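Local coordinates for mRNA-binding protein PUF3 (Saccharomyces cerevisiae, PDB 3K49) that binds 3'-UTR elements of mRNAs encoding mitochondrial proteins through its Pumilio repeats and promotes deadenylation and decay of COX17 mRNA, at residues A[29-38]-A[61-72]; A[122-131]-A[155-163]. All coordinates share one frame; numbering follows the deposited sequence.

Interaction 1: residues A[29-38]-A[61-72]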
loop_
_atom_site.group_PDB
_atom_site.type_symbol
_atom_site.label_atom_id
_atom_site.label_comp_id
_atom_site.label_asym_id
_atom_site.label_seq_id
_atom_site.Cartn_x
_atom_site.Cartn_y
_atom_site.Cartn_z
ATOM N N ILE A 29 -13.018 -33.976 20.073
ATOM C CA ILE A 29 -12.685 -34.273 18.692
ATOM C C ILE A 29 -11.348 -34.965 18.550
ATOM O O ILE A 29 -10.818 -35.031 17.448
ATOM C CB ILE A 29 -12.686 -32.990 17.816
ATOM C CG1 ILE A 29 -11.384 -32.198 17.999
ATOM C CG2 ILE A 29 -13.892 -32.112 18.154
ATOM C CD1 ILE A 29 -11.448 -30.789 17.440
ATOM N N PHE A 30 -10.803 -35.490 19.647
ATOM C CA PHE A 30 -9.479 -36.117 19.597
ATOM C C PHE A 30 -9.328 -37.162 18.496
ATOM O O PHE A 30 -8.209 -37.463 18.071
ATOM C CB PHE A 30 -9.080 -36.729 20.928
ATOM C CG PHE A 30 -7.840 -37.575 20.845
ATOM C CD1 PHE A 30 -6.589 -37.013 21.038
ATOM C CD2 PHE A 30 -7.926 -38.938 20.568
ATOM C CE1 PHE A 30 -5.444 -37.793 20.970
ATOM C CE2 PHE A 30 -6.785 -39.726 20.496
ATOM C CZ PHE A 30 -5.542 -39.155 20.699
ATOM N N GLY A 31 -10.435 -37.717 18.022
ATOM C CA GLY A 31 -10.334 -38.603 16.876
ATOM C C GLY A 31 -9.982 -37.920 15.550
ATOM O O GLY A 31 -9.191 -38.446 14.750
ATOM N N HIS A 32 -10.550 -36.733 15.335
ATOM C CA HIS A 32 -10.767 -36.222 13.988
ATOM C C HIS A 32 -10.362 -34.772 13.777
ATOM O O HIS A 32 -11.086 -34.010 13.129
ATOM C CB HIS A 32 -12.242 -36.402 13.642
ATOM C CG HIS A 32 -12.783 -37.738 14.030
ATOM N ND1 HIS A 32 -13.570 -38.492 13.214
ATOM C CD2 HIS A 32 -12.680 -38.456 15.154
ATOM C CE1 HIS A 32 -13.912 -39.610 13.816
ATOM N NE2 HIS A 32 -13.381 -39.616 14.998
ATOM N N SER A 33 -9.195 -34.399 14.292
ATOM C CA SER A 33 -8.747 -33.010 14.210
ATOM C C SER A 33 -8.459 -32.552 12.765
ATOM O O SER A 33 -8.963 -31.514 12.322
ATOM C CB SER A 33 -7.520 -32.795 15.092
ATOM O OG SER A 33 -7.815 -33.085 16.442
ATOM N N LEU A 34 -7.652 -33.329 12.047
ATOM C CA LEU A 34 -7.282 -33.012 10.671
ATOM C C LEU A 34 -8.520 -32.816 9.810
ATOM O O LEU A 34 -8.586 -31.901 9.002
ATOM C CB LEU A 34 -6.415 -34.120 10.085
ATOM C CG LEU A 34 -5.655 -33.692 8.834
ATOM C CD1 LEU A 34 -4.578 -32.700 9.229
ATOM C CD2 LEU A 34 -5.059 -34.892 8.111
ATOM N N GLU A 35 -9.517 -33.665 10.018
ATOM C CA GLU A 35 -10.765 -33.587 9.270
ATOM C C GLU A 35 -11.632 -32.422 9.750
ATOM O O GLU A 35 -12.487 -31.929 9.024
ATOM C CB GLU A 35 -11.515 -34.922 9.381
ATOM C CG GLU A 35 -13.011 -34.867 9.107
ATOM C CD GLU A 35 -13.770 -36.000 9.805
ATOM O OE1 GLU A 35 -13.209 -37.113 9.949
ATOM O OE2 GLU A 35 -14.928 -35.769 10.223
ATOM N N PHE A 36 -11.422 -31.979 10.983
ATOM C CA PHE A 36 -12.083 -30.756 11.439
ATOM C C PHE A 36 -11.430 -29.514 10.856
ATOM O O PHE A 36 -12.106 -28.531 10.554
ATOM C CB PHE A 36 -12.079 -30.669 12.957
ATOM C CG PHE A 36 -13.393 -31.035 13.583
ATOM C CD1 PHE A 36 -13.846 -32.345 13.558
ATOM C CD2 PHE A 36 -14.175 -30.069 14.199
ATOM C CE1 PHE A 36 -15.051 -32.691 14.135
ATOM C CE2 PHE A 36 -15.385 -30.407 14.778
ATOM C CZ PHE A 36 -15.824 -31.725 14.742
ATOM N N CYS A 37 -10.113 -29.570 10.698
ATOM C CA CYS A 37 -9.353 -28.457 10.162
ATOM C C CYS A 37 -9.610 -28.243 8.671
ATOM O O CYS A 37 -9.581 -27.104 8.195
ATOM C CB CYS A 37 -7.859 -28.670 10.397
ATOM S SG CYS A 37 -7.367 -28.685 12.120
ATOM N N LYS A 38 -9.855 -29.326 7.929
ATOM C CA LYS A 38 -10.043 -29.191 6.481
ATOM C C LYS A 38 -11.473 -28.839 6.120
ATOM O O LYS A 38 -11.809 -28.683 4.950
ATOM C CB LYS A 38 -9.586 -30.438 5.727
ATOM C CG LYS A 38 -8.093 -30.687 5.825
ATOM C CD LYS A 38 -7.699 -31.881 4.992
ATOM C CE LYS A 38 -6.219 -32.198 5.127
ATOM N NZ LYS A 38 -5.940 -33.614 4.748
ATOM N N ILE A 61 -4.641 -31.059 20.517
ATOM C CA ILE A 61 -4.886 -30.750 19.109
ATOM C C ILE A 61 -3.580 -30.694 18.324
ATOM O O ILE A 61 -3.459 -31.314 17.273
ATOM C CB ILE A 61 -5.602 -29.410 18.928
ATOM C CG1 ILE A 61 -6.919 -29.407 19.703
ATOM C CG2 ILE A 61 -5.863 -29.163 17.449
ATOM C CD1 ILE A 61 -7.975 -30.333 19.119
ATOM N N PHE A 62 -2.600 -29.962 18.845
ATOM C CA PHE A 62 -1.337 -29.775 18.131
ATOM C C PHE A 62 -0.585 -31.075 17.891
ATOM O O PHE A 62 -0.140 -31.341 16.777
ATOM C CB PHE A 62 -0.420 -28.798 18.861
ATOM C CG PHE A 62 0.895 -28.563 18.166
ATOM C CD1 PHE A 62 2.007 -29.336 18.469
ATOM C CD2 PHE A 62 1.020 -27.551 17.208
ATOM C CE1 PHE A 62 3.221 -29.121 17.827
ATOM C CE2 PHE A 62 2.233 -27.313 16.563
ATOM C CZ PHE A 62 3.335 -28.102 16.871
ATOM N N ASN A 63 -0.419 -31.878 18.935
ATOM C CA ASN A 63 0.347 -33.115 18.804
ATOM C C ASN A 63 -0.339 -34.094 17.857
ATOM O O ASN A 63 0.277 -35.027 17.336
ATOM C CB ASN A 63 0.614 -33.742 20.177
ATOM C CG ASN A 63 1.444 -32.835 21.072
ATOM O OD1 ASN A 63 2.045 -31.865 20.601
ATOM N ND2 ASN A 63 1.476 -33.138 22.369
ATOM N N GLU A 64 -1.619 -33.846 17.614
ATOM C CA GLU A 64 -2.382 -34.656 16.690
ATOM C C GLU A 64 -2.212 -34.214 15.229
ATOM O O GLU A 64 -2.144 -35.050 14.331
ATOM C CB GLU A 64 -3.861 -34.614 17.077
ATOM C CG GLU A 64 -4.689 -35.756 16.517
ATOM C CD GLU A 64 -6.180 -35.460 16.558
ATOM O OE1 GLU A 64 -6.886 -35.745 15.555
ATOM O OE2 GLU A 64 -6.637 -34.927 17.596
ATOM N N ILE A 65 -2.155 -32.908 14.979
ATOM C CA ILE A 65 -2.124 -32.434 13.597
ATOM C C ILE A 65 -0.748 -31.989 13.153
ATOM O O ILE A 65 -0.599 -31.531 12.035
ATOM C CB ILE A 65 -3.074 -31.242 13.366
ATOM C CG1 ILE A 65 -2.655 -30.065 14.254
ATOM C CG2 ILE A 65 -4.523 -31.641 13.591
ATOM C CD1 ILE A 65 -3.211 -28.741 13.828
ATOM N N ARG A 66 0.259 -32.104 14.012
ATOM C CA ARG A 66 1.548 -31.482 13.714
ATOM C C ARG A 66 2.202 -32.089 12.483
ATOM O O ARG A 66 2.800 -31.378 11.668
ATOM C CB ARG A 66 2.502 -31.569 14.903
ATOM C CG ARG A 66 2.928 -32.972 15.225
ATOM C CD ARG A 66 3.758 -33.001 16.478
ATOM N NE ARG A 66 5.173 -32.769 16.210
ATOM C CZ ARG A 66 6.093 -32.655 17.164
ATOM N NH1 ARG A 66 5.737 -32.742 18.438
ATOM N NH2 ARG A 66 7.365 -32.452 16.852
ATOM N N ASP A 67 2.090 -33.402 12.339
ATOM C CA ASP A 67 2.708 -34.066 11.203
ATOM C C ASP A 67 2.085 -33.643 9.868
ATOM O O ASP A 67 2.691 -33.810 8.809
ATOM C CB ASP A 67 2.669 -35.581 11.384
ATOM C CG ASP A 67 3.719 -36.068 12.355
ATOM O OD1 ASP A 67 3.720 -37.276 12.686
ATOM O OD2 ASP A 67 4.544 -35.230 12.782
ATOM N N ASP A 68 0.883 -33.083 9.925
ATOM C CA ASP A 68 0.193 -32.630 8.729
ATOM C C ASP A 68 0.128 -31.112 8.672
ATOM O O ASP A 68 -0.768 -30.563 8.047
ATOM C CB ASP A 68 -1.217 -33.210 8.681
ATOM C CG ASP A 68 -1.221 -34.726 8.701
ATOM O OD1 ASP A 68 -0.275 -35.313 9.270
ATOM O OD2 ASP A 68 -2.166 -35.332 8.151
ATOM N N ALA A 69 1.078 -30.443 9.322
ATOM C CA ALA A 69 1.121 -28.983 9.351
ATOM C C ALA A 69 1.315 -28.368 7.955
ATOM O O ALA A 69 0.587 -27.449 7.579
ATOM C CB ALA A 69 2.201 -28.518 10.297
ATOM N N ILE A 70 2.282 -28.878 7.191
ATOM C CA ILE A 70 2.514 -28.407 5.822
ATOM C C ILE A 70 1.235 -28.497 4.994
ATOM O O ILE A 70 0.826 -27.525 4.361
ATOM C CB ILE A 70 3.590 -29.233 5.107
ATOM C CG1 ILE A 70 4.983 -28.829 5.576
ATOM C CG2 ILE A 70 3.463 -29.068 3.594
ATOM C CD1 ILE A 70 5.224 -27.332 5.513
ATOM N N GLU A 71 0.597 -29.663 5.010
ATOM C CA GLU A 71 -0.649 -29.858 4.270
ATOM C C GLU A 71 -1.760 -28.891 4.692
ATOM O O GLU A 71 -2.410 -28.264 3.851
ATOM C CB GLU A 71 -1.132 -31.303 4.398
ATOM C CG GLU A 71 -2.442 -31.562 3.682
ATOM C CD GLU A 71 -3.022 -32.930 3.988
ATOM O OE1 GLU A 71 -2.607 -33.554 4.993
ATOM O OE2 GLU A 71 -3.900 -33.379 3.219
ATOM N N LEU A 72 -1.973 -28.764 5.995
ATOM C CA LEU A 72 -2.927 -27.785 6.502
ATOM C C LEU A 72 -2.557 -26.371 6.082
ATOM O O LEU A 72 -3.432 -25.550 5.761
ATOM C CB LEU A 72 -3.056 -27.880 8.025
ATOM C CG LEU A 72 -3.666 -29.209 8.485
ATOM C CD1 LEU A 72 -3.872 -29.225 9.989
ATOM C CD2 LEU A 72 -4.977 -29.493 7.718
#
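The first turn of helix 33-37, near the N-terminal end of the Pumilio array, receives the carboxylate of Glu-64 from helix 55-65. Backbone N of Ser-33 donates to Glu-64 OE1 at 3.0 Å, with an N-H...O angle of 154°, meeting the oxygen on its syn side and 26° out of the carboxylate plane. Such a place, at the N-terminal end of a helix dipole, probably favours the negative charge. Ser-33 OG also lies against this carboxylate, but its modelled bond to OE2 is too short to be sure. Glu-64 gets there fully stretched, its CG anti to the backbone N (chi1 -160°). Alongside the carboxylate, Ile-65 CG2 packs on Ser-33 CB at 3.5 Å, and Ile-29 CD1 meets Ile-61 CD1 at 3.9 Å. The short segments 33-37 and 61-65 cross almost perpendicularly, their axes 10.1 Å apart; the contact spans the boundary of repeats 1 and 2 in the all-helical Pumilio domain, residues 64-72 belonging to repeat 2. Beyond the crossing, Leu-34 CD1 touches both Asp-68 CB and the methyls of Leu-72, with CD1 to Leu-72 CD2 at 3.6 Å. Cys-37 CB touches the same Leu-72 methyl, while Ile-46 and Val-81, on helices 40-50 and 79-88, lie against Cys-37 as well. At the more exposed margin an extended Lys-38 crosses Glu-71 at about a right angle, and NZ forms a salt bridge to Glu-71 OE2 at 2.6 Å, approaching from well above the carboxylate plane. The aliphatic part of Lys-38 rests on Leu-72, CG to CD2 3.8 Å.

Interaction 2: residues A[122-131]-A[155-163]. With nucleotides of chain B.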
loop_
_atom_site.group_PDB
_atom_site.type_symbol
_atom_site.label_atom_id
_atom_site.label_comp_id
_atom_site.label_asym_id
_atom_site.label_seq_id
_atom_site.Cartn_x
_atom_site.Cartn_y
_atom_site.Cartn_z
ATOM N N LEU A 122 6.049 -14.833 10.517
ATOM C CA LEU A 122 7.060 -13.772 10.621
ATOM C C LEU A 122 6.709 -12.761 11.715
ATOM O O LEU A 122 7.568 -12.270 12.445
ATOM C CB LEU A 122 7.234 -13.064 9.265
ATOM C CG LEU A 122 7.807 -13.918 8.133
ATOM C CD1 LEU A 122 7.828 -13.169 6.786
ATOM C CD2 LEU A 122 9.200 -14.414 8.515
ATOM N N GLU A 123 5.427 -12.462 11.816
ATOM C CA GLU A 123 4.903 -11.646 12.892
ATOM C C GLU A 123 5.138 -12.204 14.305
ATOM O O GLU A 123 5.261 -11.420 15.261
ATOM C CB GLU A 123 3.398 -11.454 12.687
ATOM C CG GLU A 123 3.026 -10.268 11.834
ATOM C CD GLU A 123 1.532 -10.190 11.608
ATOM O OE1 GLU A 123 0.838 -11.077 12.123
ATOM O OE2 GLU A 123 1.046 -9.257 10.926
ATOM N N TYR A 124 5.174 -13.532 14.458
ATOM C CA TYR A 124 5.157 -14.119 15.811
ATOM C C TYR A 124 6.409 -14.834 16.307
ATOM O O TYR A 124 6.565 -15.004 17.503
ATOM C CB TYR A 124 3.927 -15.009 16.019
ATOM C CG TYR A 124 2.656 -14.219 16.167
ATOM C CD1 TYR A 124 2.253 -13.749 17.413
ATOM C CD2 TYR A 124 1.869 -13.918 15.060
ATOM C CE1 TYR A 124 1.099 -13.022 17.562
ATOM C CE2 TYR A 124 0.705 -13.184 15.199
ATOM C CZ TYR A 124 0.325 -12.734 16.462
ATOM O OH TYR A 124 -0.830 -11.991 16.616
ATOM N N ILE A 125 7.294 -15.257 15.413
ATOM C CA ILE A 125 8.474 -16.023 15.831
ATOM C C ILE A 125 9.634 -15.110 16.239
ATOM O O ILE A 125 9.554 -13.887 16.110
ATOM C CB ILE A 125 8.903 -17.015 14.743
ATOM C CG1 ILE A 125 9.297 -16.278 13.469
ATOM C CG2 ILE A 125 7.758 -17.948 14.439
ATOM C CD1 ILE A 125 9.771 -17.173 12.348
ATOM N N ASP A 126 10.711 -15.691 16.752
ATOM C CA ASP A 126 11.796 -14.848 17.254
ATOM C C ASP A 126 12.670 -14.337 16.114
ATOM O O ASP A 126 12.778 -14.968 15.049
ATOM C CB ASP A 126 12.629 -15.548 18.347
ATOM C CG ASP A 126 13.491 -16.700 17.807
ATOM O OD1 ASP A 126 13.835 -16.711 16.602
ATOM O OD2 ASP A 126 13.837 -17.605 18.603
ATOM N N SER A 127 13.304 -13.199 16.356
ATOM C CA SER A 127 13.974 -12.445 15.310
ATOM C C SER A 127 14.918 -13.327 14.502
ATOM O O SER A 127 15.016 -13.181 13.286
ATOM C CB SER A 127 14.707 -11.230 15.897
ATOM O OG SER A 127 15.920 -11.616 16.513
ATOM N N ASN A 128 15.591 -14.257 15.171
ATOM C CA ASN A 128 16.548 -15.137 14.503
ATOM C C ASN A 128 15.891 -16.135 13.575
ATOM O O ASN A 128 16.449 -16.492 12.539
ATOM C CB ASN A 128 17.399 -15.884 15.527
ATOM C CG ASN A 128 18.241 -14.949 16.367
ATOM O OD1 ASN A 128 18.752 -13.937 15.873
ATOM N ND2 ASN A 128 18.383 -15.273 17.649
ATOM N N GLN A 129 14.711 -16.605 13.955
ATOM C CA GLN A 129 13.987 -17.545 13.120
ATOM C C GLN A 129 13.447 -16.846 11.879
ATOM O O GLN A 129 13.355 -17.463 10.821
ATOM C CB GLN A 129 12.854 -18.221 13.897
ATOM C CG GLN A 129 13.325 -19.348 14.778
ATOM C CD GLN A 129 12.301 -19.759 15.810
ATOM O OE1 GLN A 129 11.612 -18.920 16.402
ATOM N NE2 GLN A 129 12.206 -21.062 16.047
ATOM N N ARG A 130 13.096 -15.567 12.005
ATOM C CA ARG A 130 12.629 -14.803 10.853
ATOM C C ARG A 130 13.671 -14.782 9.745
ATOM O O ARG A 130 13.407 -15.182 8.603
ATOM C CB ARG A 130 12.301 -13.372 11.249
ATOM C CG ARG A 130 11.017 -13.214 11.979
ATOM C CD ARG A 130 10.927 -11.805 12.522
ATOM N NE ARG A 130 10.063 -11.785 13.691
ATOM C CZ ARG A 130 10.161 -10.900 14.668
ATOM N NH1 ARG A 130 11.093 -9.956 14.611
ATOM N NH2 ARG A 130 9.339 -10.972 15.710
ATOM N N ILE A 131 14.867 -14.324 10.091
ATOM C CA ILE A 131 15.931 -14.159 9.110
ATOM C C ILE A 131 16.357 -15.531 8.571
ATOM O O ILE A 131 16.620 -15.708 7.376
ATOM C CB ILE A 131 17.123 -13.335 9.686
ATOM C CG1 ILE A 131 18.234 -13.214 8.643
ATOM C CG2 ILE A 131 17.640 -13.950 10.976
ATOM C CD1 ILE A 131 17.763 -12.592 7.323
ATOM N N GLN A 155 7.323 -8.147 1.415
ATOM C CA GLN A 155 6.919 -6.941 2.138
ATOM C C GLN A 155 6.910 -7.207 3.655
ATOM O O GLN A 155 7.424 -6.423 4.453
ATOM C CB GLN A 155 5.521 -6.494 1.688
ATOM C CG GLN A 155 5.454 -5.755 0.356
ATOM C CD GLN A 155 4.014 -5.510 -0.094
ATOM O OE1 GLN A 155 3.282 -4.754 0.539
ATOM N NE2 GLN A 155 3.605 -6.146 -1.194
ATOM N N LYS A 156 6.316 -8.329 4.038
ATOM C CA LYS A 156 6.262 -8.735 5.427
ATOM C C LYS A 156 7.673 -8.867 6.012
ATOM O O LYS A 156 7.956 -8.395 7.128
ATOM C CB LYS A 156 5.490 -10.054 5.550
ATOM C CG LYS A 156 5.269 -10.506 6.992
ATOM C CD LYS A 156 4.570 -9.442 7.839
ATOM C CE LYS A 156 3.126 -9.301 7.415
ATOM N NZ LYS A 156 2.309 -8.589 8.419
ATOM N N ALA A 157 8.558 -9.508 5.252
ATOM C CA ALA A 157 9.958 -9.628 5.657
ATOM C C ALA A 157 10.610 -8.251 5.863
ATOM O O ALA A 157 11.320 -8.015 6.853
ATOM C CB ALA A 157 10.740 -10.454 4.668
ATOM N N ILE A 158 10.357 -7.324 4.952
ATOM C CA ILE A 158 10.900 -5.969 5.136
ATOM C C ILE A 158 10.348 -5.267 6.393
ATOM O O ILE A 158 11.058 -4.511 7.055
ATOM C CB ILE A 158 10.661 -5.081 3.894
ATOM C CG1 ILE A 158 11.417 -5.641 2.692
ATOM C CG2 ILE A 158 11.080 -3.650 4.173
ATOM C CD1 ILE A 158 10.896 -5.179 1.405
ATOM N N GLU A 159 9.085 -5.532 6.719
ATOM C CA GLU A 159 8.435 -4.924 7.873
ATOM C C GLU A 159 8.900 -5.512 9.203
ATOM O O GLU A 159 8.913 -4.811 10.223
ATOM C CB GLU A 159 6.912 -5.057 7.749
ATOM C CG GLU A 159 6.330 -4.192 6.651
ATOM C CD GLU A 159 4.967 -4.657 6.213
ATOM O OE1 GLU A 159 4.322 -5.398 6.991
ATOM O OE2 GLU A 159 4.549 -4.291 5.089
ATOM N N THR A 160 9.278 -6.787 9.193
ATOM C CA THR A 160 9.577 -7.510 10.438
ATOM C C THR A 160 11.073 -7.697 10.714
ATOM O O THR A 160 11.459 -8.039 11.838
ATOM C CB THR A 160 8.896 -8.913 10.470
ATOM O OG1 THR A 160 9.419 -9.734 9.410
ATOM C CG2 THR A 160 7.366 -8.797 10.332
ATOM N N ILE A 161 11.916 -7.496 9.700
ATOM C CA ILE A 161 13.352 -7.732 9.868
ATOM C C ILE A 161 14.144 -6.475 9.545
ATOM O O ILE A 161 13.837 -5.794 8.571
ATOM C CB ILE A 161 13.852 -8.907 8.996
ATOM C CG1 ILE A 161 13.038 -10.165 9.271
ATOM C CG2 ILE A 161 15.331 -9.172 9.247
ATOM C CD1 ILE A 161 13.195 -11.256 8.208
ATOM N N PRO A 162 15.146 -6.142 10.383
ATOM C CA PRO A 162 15.987 -4.962 10.155
ATOM C C PRO A 162 16.733 -5.081 8.839
ATOM O O PRO A 162 17.439 -6.068 8.620
ATOM C CB PRO A 162 16.972 -5.008 11.324
ATOM C CG PRO A 162 16.231 -5.739 12.401
ATOM C CD PRO A 162 15.465 -6.796 11.665
ATOM N N ILE A 163 16.570 -4.077 7.982
ATOM C CA ILE A 163 17.102 -4.099 6.618
ATOM C C ILE A 163 18.597 -4.436 6.545
ATOM O O ILE A 163 19.048 -5.038 5.572
ATOM C CB ILE A 163 16.829 -2.753 5.896
ATOM C CG1 ILE A 163 17.127 -2.870 4.395
ATOM C CG2 ILE A 163 17.586 -1.593 6.587
ATOM C CD1 ILE A 163 16.129 -3.708 3.652
ATOM P P A B 7 -5.896 -3.551 -6.635
ATOM O OP1 A B 7 -6.707 -4.545 -7.379
ATOM O OP2 A B 7 -6.538 -2.708 -5.600
ATOM O "O5'" A B 7 -4.655 -4.325 -5.988
ATOM C "C5'" A B 7 -3.636 -4.822 -6.840
ATOM C "C4'" A B 7 -2.892 -5.987 -6.207
ATOM O "O4'" A B 7 -1.902 -5.492 -5.276
ATOM C "C3'" A B 7 -3.659 -7.078 -5.456
ATOM O "O3'" A B 7 -3.102 -8.323 -5.860
ATOM C "C2'" A B 7 -3.205 -6.852 -4.014
ATOM O "O2'" A B 7 -3.252 -8.008 -3.177
ATOM C "C1'" A B 7 -1.756 -6.467 -4.283
ATOM N N9 A B 7 -0.973 -5.923 -3.179
ATOM C C8 A B 7 0.321 -6.256 -2.888
ATOM N N7 A B 7 0.802 -5.641 -1.836
ATOM C C5 A B 7 -0.247 -4.847 -1.412
ATOM C C6 A B 7 -0.366 -3.954 -0.342
ATOM N N6 A B 7 0.634 -3.697 0.499
ATOM N N1 A B 7 -1.554 -3.325 -0.181
ATOM C C2 A B 7 -2.547 -3.573 -1.060
ATOM N N3 A B 7 -2.544 -4.380 -2.121
ATOM C C4 A B 7 -1.351 -4.997 -2.234
HETATM O O HOH W 1 13.453 -9.601 12.851
#
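Lys-156 O takes two donors from Thr-160, the backbone N at 2.9 Å and the hydroxyl OG1 at 3.0 Å, and this turn of helix 150-160 faces Leu-122. The contact joins Pumilio repeat 3 to repeat 4 in the curved RNA-binding array, helix 150-160 packing beside the end of helix 114-124 and the start of helix 127-134. OG1 meets Lys-156 O from above the carbonyl plane, 36° out of it; chi1 of 63° turns the hydroxyl back to this carbonyl and leaves CG2 near Leu-122 O. The Leu-122 and Lys-156 side chains run alongside each other in reverse sense, Leu-122 CD1 lying 3.7 Å from Lys-156 CG. The lysine then bends at chi2 and chi3, carrying NZ to 2.9 Å from Glu-123 OE2 in a salt bridge, the nitrogen standing above the carboxylate plane. Arg-130 stretches from CG to NE across Thr-160; its NE gives a weak bond to Leu-122 O, and its CB packs on Ile-161 CD1 at 3.8 Å. Val-134, one turn further along helix 127-134, touches Leu-122, Ala-157 and Ile-161. On the RNA-facing side of helix 150-160, Gln-155 reads the Hoogsteen edge of A7 of chain B: OE1 accepts from N6, and NE2 donates to N7 at 2.9 Å. Thr-160 O, near the C-terminal end of that helix, is reached through a water that lies in the plane at the edge of the Arg-130 guanidinium, accepting from NH1 at 3.0 Å and donating to Thr-160 O at 2.7 Å.

Interaction 1 and interaction 2 follow each other along one curved array without touching, their nearest atoms about 11 Å apart. Interaction 2 joins repeats 3 and 4, while interaction 1 lies partly within repeat 1 and partly between repeats 1 and 2; both mix buried aliphatic residues with a lysine-glutamate salt bridge at a more exposed margin. Interaction 1 is the larger and lies farther out, toward the N-terminal end; its distinctive feature is a carboxylate at a helix start, held by a backbone N-H. Interaction 2, nearer the centre of the chain, instead has a helix-end carbonyl bridged by water to an arginine. One of its segments also carries the glutamine that reads A7 of chain B, whereas interaction 1 comes no closer than about 7 Å to the RNA.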